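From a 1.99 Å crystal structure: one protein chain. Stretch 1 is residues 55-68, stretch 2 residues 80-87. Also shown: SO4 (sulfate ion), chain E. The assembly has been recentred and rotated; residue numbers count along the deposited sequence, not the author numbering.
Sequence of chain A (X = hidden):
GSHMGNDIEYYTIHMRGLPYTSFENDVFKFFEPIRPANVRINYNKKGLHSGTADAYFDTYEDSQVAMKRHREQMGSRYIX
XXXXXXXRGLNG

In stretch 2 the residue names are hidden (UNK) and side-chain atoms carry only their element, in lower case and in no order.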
ATOM      1  N   ALA A  55      -1.187   3.429   0.398  1.00 23.34           N
ATOM      2  CA  ALA A  55      -0.219   3.550   1.481  1.00 16.68           C
ATOM      3  C   ALA A  55       0.330   4.965   1.434  1.00 30.35           C
ATOM      4  O   ALA A  55       0.763   5.422   0.368  1.00 19.66           O
ATOM      5  CB  ALA A  55       0.914   2.509   1.374  1.00 16.19           C
ATOM      6  N   TYR A  56       0.277   5.652   2.583  1.00 22.86           N
ATOM      7  CA  TYR A  56       0.630   7.068   2.734  1.00 21.85           C
ATOM      8  C   TYR A  56       1.911   7.174   3.543  1.00 17.25           C
ATOM      9  O   TYR A  56       1.937   6.794   4.718  1.00 21.82           O
ATOM     10  CB  TYR A  56      -0.492   7.857   3.423  1.00 23.06           C
ATOM     11  CG  TYR A  56      -1.776   7.889   2.623  1.00 26.81           C
ATOM     12  CD1 TYR A  56      -1.917   8.777   1.574  1.00 33.31           C
ATOM     13  CD2 TYR A  56      -2.844   7.035   2.909  1.00 32.24           C
ATOM     14  CE1 TYR A  56      -3.063   8.827   0.816  1.00 37.21           C
ATOM     15  CE2 TYR A  56      -4.016   7.082   2.141  1.00 27.49           C
ATOM     16  CZ  TYR A  56      -4.112   7.990   1.101  1.00 35.43           C
ATOM     17  OH  TYR A  56      -5.236   8.088   0.308  1.00 35.04           O
ATOM     18  N   PHE A  57       2.969   7.672   2.917  1.00 17.48           N
ATOM     19  CA  PHE A  57       4.275   7.769   3.554  1.00 18.92           C
ATOM     20  C   PHE A  57       4.544   9.197   3.997  1.00 24.91           C
ATOM     21  O   PHE A  57       4.019  10.157   3.425  1.00 25.96           O
ATOM     22  CB  PHE A  57       5.385   7.284   2.613  1.00 23.98           C
ATOM     23  CG  PHE A  57       5.236   5.839   2.230  1.00 21.63           C
ATOM     24  CD1 PHE A  57       4.383   5.477   1.212  1.00 19.73           C
ATOM     25  CD2 PHE A  57       5.916   4.838   2.931  1.00 19.55           C
ATOM     26  CE1 PHE A  57       4.215   4.121   0.864  1.00 19.98           C
ATOM     27  CE2 PHE A  57       5.761   3.510   2.594  1.00 21.53           C
ATOM     28  CZ  PHE A  57       4.903   3.149   1.557  1.00 16.60           C
ATOM     29  N   ASP A  58       5.387   9.312   5.028  1.00 31.14           N
ATOM     30  CA  ASP A  58       5.667  10.598   5.654  1.00 30.76           C
ATOM     31  C   ASP A  58       6.476  11.506   4.733  1.00 25.23           C
ATOM     32  O   ASP A  58       6.219  12.711   4.674  1.00 34.15           O
ATOM     33  CB  ASP A  58       6.402  10.376   6.989  1.00 27.33           C
ATOM     34  CG  ASP A  58       5.485   9.847   8.085  1.00 25.09           C
ATOM     35  OD1 ASP A  58       4.366  10.376   8.216  1.00 40.02           O
ATOM     36  OD2 ASP A  58       5.883   8.910   8.814  1.00 41.02           O
ATOM     37  N   THR A  59       7.448  10.953   4.005  1.00 32.36           N
ATOM     38  CA  THR A  59       8.337  11.737   3.149  1.00 30.55           C
ATOM     39  C   THR A  59       8.389  11.171   1.735  1.00 23.44           C
ATOM     40  O   THR A  59       8.058  10.003   1.495  1.00 21.65           O
ATOM     41  CB  THR A  59       9.773  11.760   3.682  1.00 22.37           C
ATOM     42  OG1 THR A  59      10.281  10.415   3.705  1.00 28.90           O
ATOM     43  CG2 THR A  59       9.821  12.355   5.084  1.00 35.27           C
ATOM     44  N   TYR A  60       8.830  12.024   0.798  1.00 26.68           N
ATOM     45  CA  TYR A  60       9.118  11.565  -0.563  1.00 22.37           C
ATOM     46  C   TYR A  60      10.136  10.439  -0.545  1.00 22.88           C
ATOM     47  O   TYR A  60       9.933   9.390  -1.169  1.00 25.70           O
ATOM     48  CB  TYR A  60       9.633  12.726  -1.428  1.00 20.38           C
ATOM     49  CG  TYR A  60       9.994  12.360  -2.891  1.00 26.93           C
ATOM     50  CD1 TYR A  60       9.016  11.963  -3.791  1.00 27.81           C
ATOM     51  CD2 TYR A  60      11.306  12.447  -3.363  1.00 29.48           C
ATOM     52  CE1 TYR A  60       9.324  11.635  -5.114  1.00 25.68           C
ATOM     53  CE2 TYR A  60      11.625  12.130  -4.706  1.00 21.88           C
ATOM     54  CZ  TYR A  60      10.614  11.738  -5.576  1.00 28.80           C
ATOM     55  OH  TYR A  60      10.898  11.413  -6.902  1.00 17.14           O
ATOM     56  N   GLU A  61      11.210  10.610   0.218  1.00 33.15           N
ATOM     57  CA  GLU A  61      12.241   9.580   0.268  1.00 23.06           C
ATOM     58  C   GLU A  61      11.662   8.230   0.673  1.00 26.45           C
ATOM     59  O   GLU A  61      11.977   7.201   0.063  1.00 23.29           O
ATOM     60  CB  GLU A  61      13.334  10.007   1.241  1.00 32.72           C
ATOM     61  CG  GLU A  61      14.446   9.028   1.357  1.00 28.28           C
ATOM     62  CD  GLU A  61      15.436   9.432   2.424  1.00 41.49           C
ATOM     63  OE1 GLU A  61      15.186  10.431   3.144  1.00 38.37           O
ATOM     64  OE2 GLU A  61      16.461   8.743   2.531  1.00 38.95           O
ATOM     65  N   ASP A  62      10.806   8.214   1.692  1.00 24.86           N
ATOM     66  CA  ASP A  62      10.163   6.960   2.088  1.00 26.09           C
ATOM     67  C   ASP A  62       9.383   6.337   0.934  1.00 16.94           C
ATOM     68  O   ASP A  62       9.504   5.136   0.667  1.00 22.40           O
ATOM     69  CB  ASP A  62       9.229   7.205   3.267  1.00 21.69           C
ATOM     70  CG  ASP A  62       9.926   7.056   4.612  1.00 35.16           C
ATOM     71  OD1 ASP A  62      11.173   7.013   4.631  1.00 28.88           O
ATOM     72  OD2 ASP A  62       9.217   6.967   5.642  1.00 23.51           O
ATOM     73  N   SER A  63       8.553   7.137   0.249  1.00 17.71           N
ATOM     74  CA  SER A  63       7.709   6.585  -0.804  1.00 21.80           C
ATOM     75  C   SER A  63       8.544   5.985  -1.918  1.00 20.04           C
ATOM     76  O   SER A  63       8.166   4.961  -2.492  1.00 18.62           O
ATOM     77  CB  SER A  63       6.775   7.662  -1.365  1.00 20.03           C
ATOM     78  OG  SER A  63       7.477   8.617  -2.149  1.00 17.83           O
ATOM     79  N   GLN A  64       9.704   6.574  -2.202  1.00 15.48           N
ATOM     80  CA  GLN A  64      10.504   6.102  -3.319  1.00 16.82           C
ATOM     81  C   GLN A  64      11.242   4.813  -2.984  1.00 20.04           C
ATOM     82  O   GLN A  64      11.319   3.906  -3.824  1.00 18.36           O
ATOM     83  CB  GLN A  64      11.465   7.206  -3.753  1.00 25.14           C
ATOM     84  CG  GLN A  64      10.694   8.426  -4.238  1.00 20.97           C
ATOM     85  CD  GLN A  64       9.685   8.061  -5.309  1.00 24.17           C
ATOM     86  OE1 GLN A  64      10.060   7.735  -6.420  1.00 19.00           O
ATOM     87  NE2 GLN A  64       8.399   8.100  -4.967  1.00 17.19           N
ATOM     88  N   VAL A  65      11.778   4.706  -1.766  1.00 20.32           N
ATOM     89  CA  VAL A  65      12.324   3.431  -1.308  1.00 20.70           C
ATOM     90  C   VAL A  65      11.240   2.355  -1.361  1.00 26.32           C
ATOM     91  O   VAL A  65      11.453   1.263  -1.901  1.00 26.76           O
ATOM     92  CB  VAL A  65      12.927   3.570   0.106  1.00 25.76           C
ATOM     93  CG1 VAL A  65      13.162   2.202   0.727  1.00 41.48           C
ATOM     94  CG2 VAL A  65      14.228   4.356   0.054  1.00 36.81           C
ATOM     95  N   ALA A  66      10.036   2.673  -0.866  1.00 25.87           N
ATOM     96  CA  ALA A  66       8.958   1.682  -0.860  1.00 27.39           C
ATOM     97  C   ALA A  66       8.574   1.218  -2.262  1.00 21.97           C
ATOM     98  O   ALA A  66       8.203   0.051  -2.447  1.00 23.56           O
ATOM     99  CB  ALA A  66       7.731   2.238  -0.141  1.00 24.48           C
ATOM    100  N   MET A  67       8.671   2.089  -3.271  1.00 21.07           N
ATOM    101  CA  MET A  67       8.374   1.657  -4.635  1.00 21.56           C
ATOM    102  C   MET A  67       9.309   0.557  -5.120  1.00 28.11           C
ATOM    103  O   MET A  67       8.910  -0.261  -5.958  1.00 33.73           O
ATOM    104  CB  MET A  67       8.418   2.850  -5.596  1.00 20.70           C
ATOM    105  CG  MET A  67       7.198   3.791  -5.503  1.00 22.03           C
ATOM    106  SD  MET A  67       5.609   3.074  -6.005  1.00 19.60           S
ATOM    107  CE  MET A  67       5.859   2.926  -7.771  1.00 20.34           C
ATOM    108  N   LYS A  68      10.551   0.526  -4.629  1.00 31.15           N
ATOM    109  CA  LYS A  68      11.550  -0.464  -5.038  1.00 41.17           C
ATOM    110  C   LYS A  68      11.602  -1.640  -4.074  1.00 44.34           C
ATOM    111  O   LYS A  68      11.458  -2.801  -4.475  1.00 51.44           O
ATOM    112  CB  LYS A  68      12.961   0.144  -5.087  1.00 40.39           C
ATOM    113  CG  LYS A  68      13.043   1.618  -5.328  1.00 42.27           C
ATOM    114  CD  LYS A  68      12.784   1.963  -6.776  1.00 53.09           C
ATOM    115  CE  LYS A  68      13.057   3.442  -7.013  1.00 52.62           C
ATOM    116  NZ  LYS A  68      11.856   4.276  -6.708  1.00 47.04           N
ATOM    117  N   UNK A  80       0.832  -4.670  -7.720  1.00 19.77           N
ATOM    118  CA  UNK A  80       1.260  -3.576  -8.588  1.00 18.23           C
ATOM    119  C   UNK A  80       1.276  -2.270  -7.813  1.00 20.25           C
ATOM    120  O   UNK A  80       0.254  -1.892  -7.226  1.00 21.75           O
ATOM    121  o   UNK A  80       0.056  -3.423 -12.907  1.00 39.19           O
ATOM    122  o   UNK A  80      -1.740  -4.247 -11.906  1.00 34.13           O
ATOM    123  c   UNK A  80       0.322  -3.410  -9.774  1.00 20.22           C
ATOM    124  c   UNK A  80       0.356  -4.472 -10.822  1.00 32.79           C
ATOM    125  c   UNK A  80      -0.501  -4.040 -11.976  1.00 34.81           C
ATOM    126  N   UNK A  81       2.403  -1.564  -7.848  1.00 20.51           N
ATOM    127  CA  UNK A  81       2.568  -0.301  -7.144  1.00 16.38           C
ATOM    128  C   UNK A  81       2.549   0.850  -8.144  1.00 19.36           C
ATOM    129  O   UNK A  81       3.140   0.750  -9.219  1.00 19.57           O
ATOM    130  c   UNK A  81       3.879  -0.274  -6.358  1.00 21.92           C
ATOM    131  c   UNK A  81       3.993  -1.386  -5.315  1.00 25.56           C
ATOM    132  c   UNK A  81       5.284  -1.212  -4.529  1.00 29.18           C
ATOM    133  c   UNK A  81       2.774  -1.359  -4.395  1.00 18.64           C
ATOM    134  N   UNK A  82       1.867   1.932  -7.777  1.00 12.24           N
ATOM    135  CA  UNK A  82       1.771   3.149  -8.579  1.00 15.53           C
ATOM    136  C   UNK A  82       2.020   4.333  -7.668  1.00 24.66           C
ATOM    137  O   UNK A  82       1.294   4.519  -6.687  1.00 18.69           O
ATOM    138  c   UNK A  82      -0.751  -0.079 -11.557  1.00 18.25           C
ATOM    139  c   UNK A  82      -0.008   2.108 -10.043  1.00 20.07           C
ATOM    140  c   UNK A  82      -1.047  -0.047 -10.209  1.00 24.41           C
ATOM    141  c   UNK A  82       0.287   2.056 -11.402  1.00 24.32           C
ATOM    142  c   UNK A  82       0.397   3.290  -9.236  1.00 20.37           C
ATOM    143  c   UNK A  82      -0.679   1.046  -9.453  1.00 23.82           C
ATOM    144  c   UNK A  82      -0.078   0.960 -12.153  1.00 27.94           C
ATOM    145  N   UNK A  83       3.043   5.123  -7.985  1.00 17.59           N
ATOM    146  CA  UNK A  83       3.350   6.309  -7.202  1.00 18.33           C
ATOM    147  C   UNK A  83       2.422   7.430  -7.618  1.00 23.84           C
ATOM    148  O   UNK A  83       2.540   7.944  -8.735  1.00 20.43           O
ATOM    149  c   UNK A  83       4.801   6.728  -7.387  1.00 15.93           C
ATOM    150  o   UNK A  83       5.794  11.322  -4.237  1.00 23.99           O
ATOM    151  c   UNK A  83       4.882   7.963  -5.204  1.00 19.26           C
ATOM    152  c   UNK A  83       5.091   7.971  -6.565  1.00 20.03           C
ATOM    153  c   UNK A  83       5.563  10.234  -5.033  1.00 18.37           C
ATOM    154  c   UNK A  83       5.527   9.150  -7.155  1.00 23.19           C
ATOM    155  c   UNK A  83       5.115   9.077  -4.437  1.00 18.94           C
ATOM    156  c   UNK A  83       5.776  10.284  -6.386  1.00 17.95           C
ATOM    157  N   UNK A  84       1.497   7.813  -6.735  1.00 14.91           N
ATOM    158  CA  UNK A  84       0.517   8.838  -7.072  1.00 17.55           C
ATOM    159  C   UNK A  84       0.918  10.223  -6.582  1.00 29.02           C
ATOM    160  O   UNK A  84       0.135  11.163  -6.717  1.00 27.26           O
ATOM    161  o   UNK A  84      -0.929   6.807  -8.280  1.00 31.17           O
ATOM    162  o   UNK A  84      -2.674   6.989  -6.977  1.00 25.61           O
ATOM    163  c   UNK A  84      -0.861   8.460  -6.518  1.00 19.75           C
ATOM    164  c   UNK A  84      -1.535   7.344  -7.318  1.00 24.55           C
ATOM    165  N   UNK A  85       2.109  10.377  -6.024  1.00 17.66           N
ATOM    166  CA  UNK A  85       2.561  11.698  -5.703  1.00 18.22           C
ATOM    167  C   UNK A  85       1.974  12.181  -4.389  1.00 28.14           C
ATOM    168  O   UNK A  85       1.470  11.423  -3.559  1.00 24.73           O
ATOM    169  N   UNK A  86       2.038  13.483  -4.218  1.00 23.66           N
ATOM    170  CA  UNK A  86       1.775  14.068  -2.922  1.00 28.78           C
ATOM    171  C   UNK A  86       0.276  14.262  -2.707  1.00 29.92           C
ATOM    172  O   UNK A  86      -0.488  14.485  -3.654  1.00 33.25           O
ATOM    173  n   UNK A  86       1.331  18.855  -1.068  1.00 62.91           N
ATOM    174  c   UNK A  86       2.543  15.382  -2.818  1.00 39.84           C
ATOM    175  c   UNK A  86       2.286  16.194  -1.609  1.00 42.65           C
ATOM    176  c   UNK A  86       3.235  17.374  -1.578  1.00 52.63           C
ATOM    177  c   UNK A  86       2.483  18.630  -1.989  1.00 56.82           C
ATOM    178  N   UNK A  87      -0.135  14.112  -1.447  1.00 31.75           N
ATOM    179  CA  UNK A  87      -1.502  14.296  -0.946  1.00 48.13           C
ATOM    180  C   UNK A  87      -2.398  13.138  -1.327  1.00 42.42           C
ATOM    181  O   UNK A  87      -2.670  12.271  -0.495  1.00 59.02           O
ATOM    182  o   UNK A  87      -1.398  16.725  -0.932  1.00 62.31           O
ATOM    183  c   UNK A  87      -3.598  15.717  -0.973  1.00 63.51           C
ATOM    184  c   UNK A  87      -2.144  15.613  -1.441  1.00 57.40           C
TER
HETATM  185  S   SO4 E 604       3.147  15.376  -7.332  1.00 59.12           S
HETATM  186  O1  SO4 E 604       3.479  15.066  -5.945  1.00 46.00           O
HETATM  187  O2  SO4 E 604       1.750  15.052  -7.611  1.00 59.75           O
HETATM  188  O3  SO4 E 604       4.000  14.582  -8.213  1.00 58.89           O
HETATM  189  O4  SO4 E 604       3.368  16.798  -7.587  1.00 59.60           O

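Position 80 carries three side-chain carbons, the third bearing two oxygens. This is a carboxylate on a two-methylene arm. It touches nothing on stretch 1. The residue is Glu80, and it is exposed at the start of the strand.

Position 81 has four side-chain carbons, forked at the second, and no polar atom. Its CA-to-CB bond points toward the helix. Its CB lies 3.8 Å from Met67 SD, and one carbon at the end of the fork lies 3.8 Å from Ala66 O. The branching identifies Leu81. That terminal carbon is Leu81 CD1.

Position 82 has one carbon followed by a ring of six carbons, with no oxygen on the ring. CA-to-CB points away from the helix, as alternation along a strand predicts. Only its backbone comes close: its C atom is 4.1 Å from Met67 CE. The bare ring makes it Phe82.

Position 83 also has one carbon and a six-carbon ring, but this ring bears an oxygen. CA-to-CB points toward the helix again. The ring oxygen lies 3.3 Å from Tyr60 CD1, near the plane of the Tyr60 ring and at its edge. One ring carbon is 3.3 Å from Ser63 OG and 3.5 Å from Gln64 NE2. The residue is Tyr83, and that carbon is Tyr83 CE1. Gln64 NE2 sits over one face of the ring. The rings of Tyr60 and Tyr83 are oblique, with centroids 6.0 Å apart and planes at 63°.

Position 84 has two side-chain carbons, the second carrying two oxygens. It makes no contact with stretch 1. The short carboxylate is that of Asp84.

Position 85 has no side-chain atoms, so it is Gly85. Its phi/psi of 81/-162° would jam a CB against the carbonyl O of Asp84. An ideal CB would also lie 2.5 Å from sulfate O2, a clash.

Position 86 has four carbons in a row ending in nitrogen. Its side chain does not reach stretch 1. Its backbone N donates a hydrogen bond to sulfate O1 at 2.8 Å. The chain is that of Lys86.

Position 87 has one carbon carrying one oxygen and one carbon. CA-to-CB points away from stretch 1, but the backbone O lies 3.7 Å from Tyr56 CE1, at the edge of the Tyr56 ring. The residue is Thr87. A weak hydrogen bond runs from Lys86 NZ to Thr87 OG1 at 3.5 Å.

The strand runs nearly antiparallel to the helix, at 160°, and no hydrogen bond joins the stretches. Leu81 and Tyr83 supply most of the strand's buried area. Met67 serves both: its SD packs on Leu81 CB, and its CE lies 4.0 Å from Tyr83 CB. Around the Tyr83 ring the helix is internally bonded. Ser63 OG donates to Tyr60 O at 2.8 Å and accepts from Gln64 NE2 at 3.0 Å. These bonds stay within the helix. With none across the stretches, the contact consists of packing, chiefly of Met67 on Leu81 and Tyr83.

Stretch 2 80-87: ELFYDGKT
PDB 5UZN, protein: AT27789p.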